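Local coordinates for carboxysome shell vertex protein CcmL (Thermosynechococcus elongatus, PDB 4N8F) that probably forms the pentameric vertices of the shell of the carboxysome, the polyhedral inclusion in which RuBisCO is sequestered, at residues I3-G8 / Q28-D33; D17-V22 / D71-A76. All coordinates share one frame; numbering follows the deposited sequence.

How the contacts relate
Both contacts belong to one CcmL/EutN-type domain but lie on opposite sides of the chain's centre, with centres about 23 Å apart and nearest atoms about 6 Å apart. Contact 1 is the more buried: it pairs the neighbouring strands 2-11 and 24-30 and is held by directional bonds, a backbone ladder plus a bond from arginine to glutamine. Contact 2 is partly buried and joins two loops, the one leading into strand 24-30 and the one leading into strand 76-81; no hydrogen bond crosses it, and carbon-carbon packing and close approaches of threonine oxygens to side-chain carbons make it up. The segments alternate along the chain, and both contacts also touch a second subunit of the pentamer.

Contact 1: residues I3-G8 / Q28-D33; sequences IARVCG and QYLGED
Residues 3-8 and 28-30 run antiparallel, the axes of these short segments coming within 4.4 Å with 143° between their N-to-C directions, and Arg5 and Gln28 form a hydrogen-bonded pair: Arg5 N donates to Gln28 O (2.8 Å) and Gln28 N to Arg5 O (2.9 Å). The ladder continues through Leu30 N, which donates to Ile3 O; a water gives hydrogens to both Ile3 O and Leu30 O, bridging the two strands where 24-30 ends. The side chains of Arg5 and Gln28 rise from the same face of the sheet and lie side by side, pointing the same way. Gln28 CG is anti to its backbone N (chi1 179°) and the chain stays extended beyond it. Its OE1 meets the edge of the guanidinium, in plane, and accepts from Arg5 NH2 at 2.8 Å, nearly along the C=O axis; the bond from Arg5 NE to the same oxygen is weak. Although OE1 lies in the guanidinium plane, the amide as a whole is twisted 61° out of it. These strands are neighbours in the OB-like beta barrel of the CcmL/EutN family, and a classic beta bulge, Cys7 and Gly8 both facing Val26, follows in strand 2-11. The guanidinium has further partners: NH1 forms a salt bridge with Asp52, and NH2 another with Asp88 of the second subunit, so Gln28, together with Asp52, probably helps orient the arginine toward that subunit. Leu30 crosses two side chains at about a right angle, setting CD1 4.0 Å from Ile3 CG2 and CD2 3.9 Å from Arg5 CG, the aliphatic base of the arginine. At the non-hydrogen-bonded pair Ala4-Tyr29 the side chains diverge; Ala4 CB still lies 4.2 Å from Tyr29 CD2, obliquely to the ring, whose OH is hydrogen-bonded to Glu41.

Contact 2: residues D17-V22 / D71-A76; sequences DTLTGV and DKPIDA
Thr18 and Lys72 meet through a backbone oxygen: Thr18 O lies alongside the lysine methylenes, 3.5 Å from Lys72 CG. Further out, Lys72 CE reaches Val22 CG2 at 3.9 Å, the two side chains running alongside with opposite headings, and Lys72 NZ is hydrogen-bonded to Asn68 O. Thr18 OG1 sits 3.1 Å from Pro73 CD, a close polar-to-carbon contact. Leu19 supplies the apolar part: its CD2 touches both Pro73 CD and Ile74 CG2, each at 3.9 Å. An alanine in place of Lys72 would probably leave Val22 CG2 without its methylene neighbours, open a gap beside Thr18 O and deprive Asn68 O of the NZ donor. In the next shell, Val22 and Ile74 both pack on Ala44 of strand 39-45, while Leu19 and Pro73 touch Val79 and Ala62, both of a neighbouring subunit. Local turns shape both loops. Residues 17-19 form a 3-10 segment, with Thr20 OG1 donating to Asp17 O at 3.1 Å, and a type II turn from Leu19 to Val22 is closed by Val22 N to Leu19 O. In the other loop Pro73 is the centre of an inverse gamma turn, and the whole is a packing of two connecting loops of the OB-like CcmL/EutN domain at the subunit interface of the pentamer.

Contact 1: residues I3-G8 / Q28-D33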
loop_
_atom_site.group_PDB
_atom_site.type_symbol
_atom_site.label_atom_id
_atom_site.label_comp_id
_atom_site.label_asym_id
_atom_site.label_seq_id
_atom_site.Cartn_x
_atom_site.Cartn_y
_atom_site.Cartn_z
ATOM N N ILE C 3 -3.791 -11.344 -9.945
ATOM C CA ILE C 3 -4.727 -12.158 -10.648
ATOM C C ILE C 3 -5.832 -12.539 -9.654
ATOM O O ILE C 3 -5.554 -12.874 -8.487
ATOM C CB ILE C 3 -4.032 -13.420 -11.146
ATOM C CG1 ILE C 3 -2.940 -13.049 -12.152
ATOM C CG2 ILE C 3 -5.031 -14.330 -11.840
ATOM C CD1 ILE C 3 -2.093 -14.215 -12.532
ATOM N N ALA C 4 -7.059 -12.484 -10.121
ATOM C CA ALA C 4 -8.216 -12.878 -9.305
ATOM C C ALA C 4 -9.313 -13.449 -10.174
ATOM O O ALA C 4 -9.354 -13.315 -11.427
ATOM C CB ALA C 4 -8.748 -11.690 -8.484
ATOM N N ARG C 5 -10.282 -14.056 -9.500
ATOM C CA ARG C 5 -11.444 -14.432 -10.203
ATOM C C ARG C 5 -12.646 -13.661 -9.694
ATOM O O ARG C 5 -12.757 -13.403 -8.497
ATOM C CB ARG C 5 -11.666 -15.950 -10.120
ATOM C CG ARG C 5 -11.867 -16.544 -8.736
ATOM C CD ARG C 5 -12.555 -17.912 -8.946
ATOM N NE ARG C 5 -13.234 -18.129 -7.756
ATOM C CZ ARG C 5 -14.526 -18.091 -7.506
ATOM N NH1 ARG C 5 -15.528 -18.132 -8.398
ATOM N NH2 ARG C 5 -14.761 -18.153 -6.232
ATOM N N VAL C 6 -13.590 -13.399 -10.592
ATOM C CA VAL C 6 -14.788 -12.687 -10.200
ATOM C C VAL C 6 -15.660 -13.628 -9.510
ATOM O O VAL C 6 -15.937 -14.674 -10.025
ATOM C CB VAL C 6 -15.560 -12.202 -11.404
ATOM C CG1 VAL C 6 -16.846 -11.525 -10.979
ATOM C CG2 VAL C 6 -14.655 -11.321 -12.209
ATOM N N CYS C 7 -16.122 -13.296 -8.326
ATOM C CA CYS C 7 -16.915 -14.289 -7.653
ATOM C C CYS C 7 -18.159 -13.788 -7.072
ATOM O O CYS C 7 -18.881 -14.604 -6.549
ATOM C CB CYS C 7 -16.125 -15.015 -6.579
ATOM S SG CYS C 7 -15.699 -13.989 -5.188
ATOM N N GLY C 8 -18.479 -12.498 -7.205
ATOM C CA GLY C 8 -19.778 -12.013 -6.756
ATOM C C GLY C 8 -19.933 -10.535 -6.989
ATOM O O GLY C 8 -19.270 -10.007 -7.805
ATOM N N GLN C 28 -12.010 -12.912 -5.758
ATOM C CA GLN C 28 -11.229 -13.767 -4.926
ATOM C C GLN C 28 -9.853 -13.845 -5.591
ATOM O O GLN C 28 -9.749 -14.177 -6.746
ATOM C CB GLN C 28 -11.823 -15.152 -4.857
ATOM C CG GLN C 28 -10.985 -16.104 -3.981
ATOM C CD GLN C 28 -11.689 -17.414 -3.712
ATOM O OE1 GLN C 28 -12.559 -17.828 -4.475
ATOM N NE2 GLN C 28 -11.309 -18.079 -2.627
ATOM N N TYR C 29 -8.814 -13.562 -4.824
ATOM C CA TYR C 29 -7.462 -13.672 -5.325
ATOM C C TYR C 29 -7.087 -15.117 -5.662
ATOM O O TYR C 29 -7.501 -16.025 -4.965
ATOM C CB TYR C 29 -6.442 -13.032 -4.332
ATOM C CG TYR C 29 -6.540 -11.513 -4.267
ATOM C CD1 TYR C 29 -7.084 -10.884 -3.171
ATOM C CD2 TYR C 29 -6.098 -10.714 -5.340
ATOM C CE1 TYR C 29 -7.164 -9.522 -3.100
ATOM C CE2 TYR C 29 -6.158 -9.361 -5.273
ATOM C CZ TYR C 29 -6.724 -8.752 -4.180
ATOM O OH TYR C 29 -6.837 -7.377 -4.132
ATOM N N LEU C 30 -6.213 -15.270 -6.675
ATOM C CA LEU C 30 -5.687 -16.544 -7.096
ATOM C C LEU C 30 -4.178 -16.624 -6.801
ATOM O O LEU C 30 -3.416 -15.728 -7.141
ATOM C CB LEU C 30 -5.956 -16.813 -8.565
ATOM C CG LEU C 30 -7.444 -16.827 -8.982
ATOM C CD1 LEU C 30 -7.545 -17.080 -10.498
ATOM C CD2 LEU C 30 -8.253 -17.855 -8.240
ATOM N N GLY C 31 -3.795 -17.724 -6.203
ATOM C CA GLY C 31 -2.409 -17.988 -5.772
ATOM C C GLY C 31 -1.624 -18.781 -6.786
ATOM O O GLY C 31 -1.976 -18.876 -7.949
ATOM N N GLU C 32 -0.544 -19.399 -6.321
ATOM C CA GLU C 32 0.241 -20.261 -7.135
ATOM C C GLU C 32 -0.673 -21.414 -7.619
ATOM O O GLU C 32 -1.490 -21.974 -6.856
ATOM C CB GLU C 32 1.418 -20.796 -6.328
ATOM C CG GLU C 32 2.477 -21.482 -7.158
ATOM C CD GLU C 32 3.677 -21.826 -6.299
ATOM O OE1 GLU C 32 3.567 -22.792 -5.545
ATOM O OE2 GLU C 32 4.692 -21.072 -6.328
ATOM N N ASP C 33 -0.527 -21.706 -8.911
ATOM C CA ASP C 33 -1.188 -22.785 -9.593
ATOM C C ASP C 33 -2.706 -22.555 -9.581
ATOM O O ASP C 33 -3.449 -23.517 -9.579
ATOM C CB ASP C 33 -0.830 -24.125 -8.957
ATOM C CG ASP C 33 0.634 -24.470 -9.145
ATOM O OD1 ASP C 33 1.016 -24.533 -10.326
ATOM O OD2 ASP C 33 1.361 -24.758 -8.154
HETATM O O HOH W 1 -3.382 -12.926 -6.685
#

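Contact 2: residues D17-V22 / D71-A76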
loop_
_atom_site.group_PDB
_atom_site.type_symbol
_atom_site.label_atom_id
_atom_site.label_comp_id
_atom_site.label_asym_id
_atom_site.label_seq_id
_atom_site.Cartn_x
_atom_site.Cartn_y
_atom_site.Cartn_z
ATOM N N ASP C 17 -21.617 10.282 -4.019
ATOM C CA ASP C 17 -22.203 10.692 -5.312
ATOM C C ASP C 17 -21.363 10.311 -6.510
ATOM O O ASP C 17 -21.881 10.070 -7.591
ATOM C CB ASP C 17 -22.265 12.211 -5.383
ATOM C CG ASP C 17 -23.421 12.794 -4.643
ATOM O OD1 ASP C 17 -24.210 12.011 -4.137
ATOM O OD2 ASP C 17 -23.531 14.030 -4.577
ATOM N N THR C 18 -20.054 10.348 -6.331
ATOM C CA THR C 18 -19.133 10.051 -7.423
ATOM C C THR C 18 -19.138 8.553 -7.819
ATOM O O THR C 18 -18.574 8.176 -8.813
ATOM C CB THR C 18 -17.709 10.442 -6.980
ATOM O OG1 THR C 18 -17.441 9.892 -5.669
ATOM C CG2 THR C 18 -17.608 11.944 -6.887
ATOM N N LEU C 19 -19.741 7.708 -6.991
ATOM C CA LEU C 19 -19.902 6.304 -7.286
ATOM C C LEU C 19 -21.223 5.890 -7.913
ATOM O O LEU C 19 -21.432 4.712 -8.099
ATOM C CB LEU C 19 -19.676 5.478 -6.032
ATOM C CG LEU C 19 -18.359 5.768 -5.343
ATOM C CD1 LEU C 19 -18.235 4.895 -4.111
ATOM C CD2 LEU C 19 -17.248 5.527 -6.344
ATOM N N THR C 20 -22.095 6.836 -8.284
ATOM C CA THR C 20 -23.311 6.497 -9.017
ATOM C C THR C 20 -23.059 5.685 -10.291
ATOM O O THR C 20 -22.198 6.028 -11.077
ATOM C CB THR C 20 -24.056 7.787 -9.403
ATOM O OG1 THR C 20 -24.431 8.465 -8.187
ATOM C CG2 THR C 20 -25.276 7.487 -10.148
ATOM N N GLY C 21 -23.786 4.587 -10.460
ATOM C CA GLY C 21 -23.597 3.657 -11.589
ATOM C C GLY C 21 -22.340 2.807 -11.560
ATOM O O GLY C 21 -22.038 2.152 -12.511
ATOM N N VAL C 22 -21.564 2.824 -10.499
ATOM C CA VAL C 22 -20.330 2.057 -10.521
ATOM C C VAL C 22 -20.680 0.617 -10.174
ATOM O O VAL C 22 -21.328 0.357 -9.176
ATOM C CB VAL C 22 -19.301 2.588 -9.520
ATOM C CG1 VAL C 22 -18.014 1.733 -9.561
ATOM C CG2 VAL C 22 -18.955 4.036 -9.848
ATOM N N ASP C 71 -12.474 11.243 -10.416
ATOM C CA ASP C 71 -12.845 11.810 -9.115
ATOM C C ASP C 71 -13.343 10.772 -8.134
ATOM O O ASP C 71 -13.904 11.127 -7.092
ATOM C CB ASP C 71 -13.883 12.919 -9.341
ATOM C CG ASP C 71 -13.264 14.151 -10.011
ATOM O OD1 ASP C 71 -12.046 14.440 -9.775
ATOM O OD2 ASP C 71 -14.019 14.832 -10.769
ATOM N N LYS C 72 -13.211 9.496 -8.482
ATOM C CA LYS C 72 -13.878 8.479 -7.714
ATOM C C LYS C 72 -12.980 7.998 -6.575
ATOM O O LYS C 72 -11.795 7.745 -6.783
ATOM C CB LYS C 72 -14.336 7.324 -8.598
ATOM C CG LYS C 72 -15.272 7.713 -9.756
ATOM C CD LYS C 72 -15.799 6.418 -10.344
ATOM C CE LYS C 72 -16.648 6.574 -11.616
ATOM N NZ LYS C 72 -16.933 7.947 -12.067
ATOM N N PRO C 73 -13.523 7.887 -5.367
ATOM C CA PRO C 73 -12.774 7.408 -4.194
ATOM C C PRO C 73 -12.653 5.898 -4.148
ATOM O O PRO C 73 -13.128 5.248 -3.215
ATOM C CB PRO C 73 -13.621 7.901 -3.003
ATOM C CG PRO C 73 -14.998 8.059 -3.553
ATOM C CD PRO C 73 -14.880 8.342 -5.018
ATOM N N ILE C 74 -12.050 5.341 -5.183
ATOM C CA ILE C 74 -11.868 3.886 -5.323
ATOM C C ILE C 74 -10.397 3.565 -5.325
ATOM O O ILE C 74 -9.575 4.354 -5.859
ATOM C CB ILE C 74 -12.538 3.321 -6.586
ATOM C CG1 ILE C 74 -12.130 4.146 -7.821
ATOM C CG2 ILE C 74 -14.044 3.392 -6.477
ATOM C CD1 ILE C 74 -12.431 3.404 -9.105
ATOM N N ASP C 75 -10.073 2.415 -4.733
ATOM C CA ASP C 75 -8.724 1.950 -4.561
ATOM C C ASP C 75 -8.499 0.548 -5.177
ATOM O O ASP C 75 -7.520 -0.083 -4.955
ATOM C CB ASP C 75 -8.369 1.982 -3.088
ATOM C CG ASP C 75 -9.074 0.959 -2.271
ATOM O OD1 ASP C 75 -10.025 0.302 -2.762
ATOM O OD2 ASP C 75 -8.645 0.792 -1.074
ATOM N N ALA C 76 -9.459 0.054 -5.932
ATOM C CA ALA C 76 -9.328 -1.240 -6.625
ATOM C C ALA C 76 -10.211 -1.225 -7.866
ATOM O O ALA C 76 -11.401 -0.822 -7.798
ATOM C CB ALA C 76 -9.727 -2.355 -5.730
#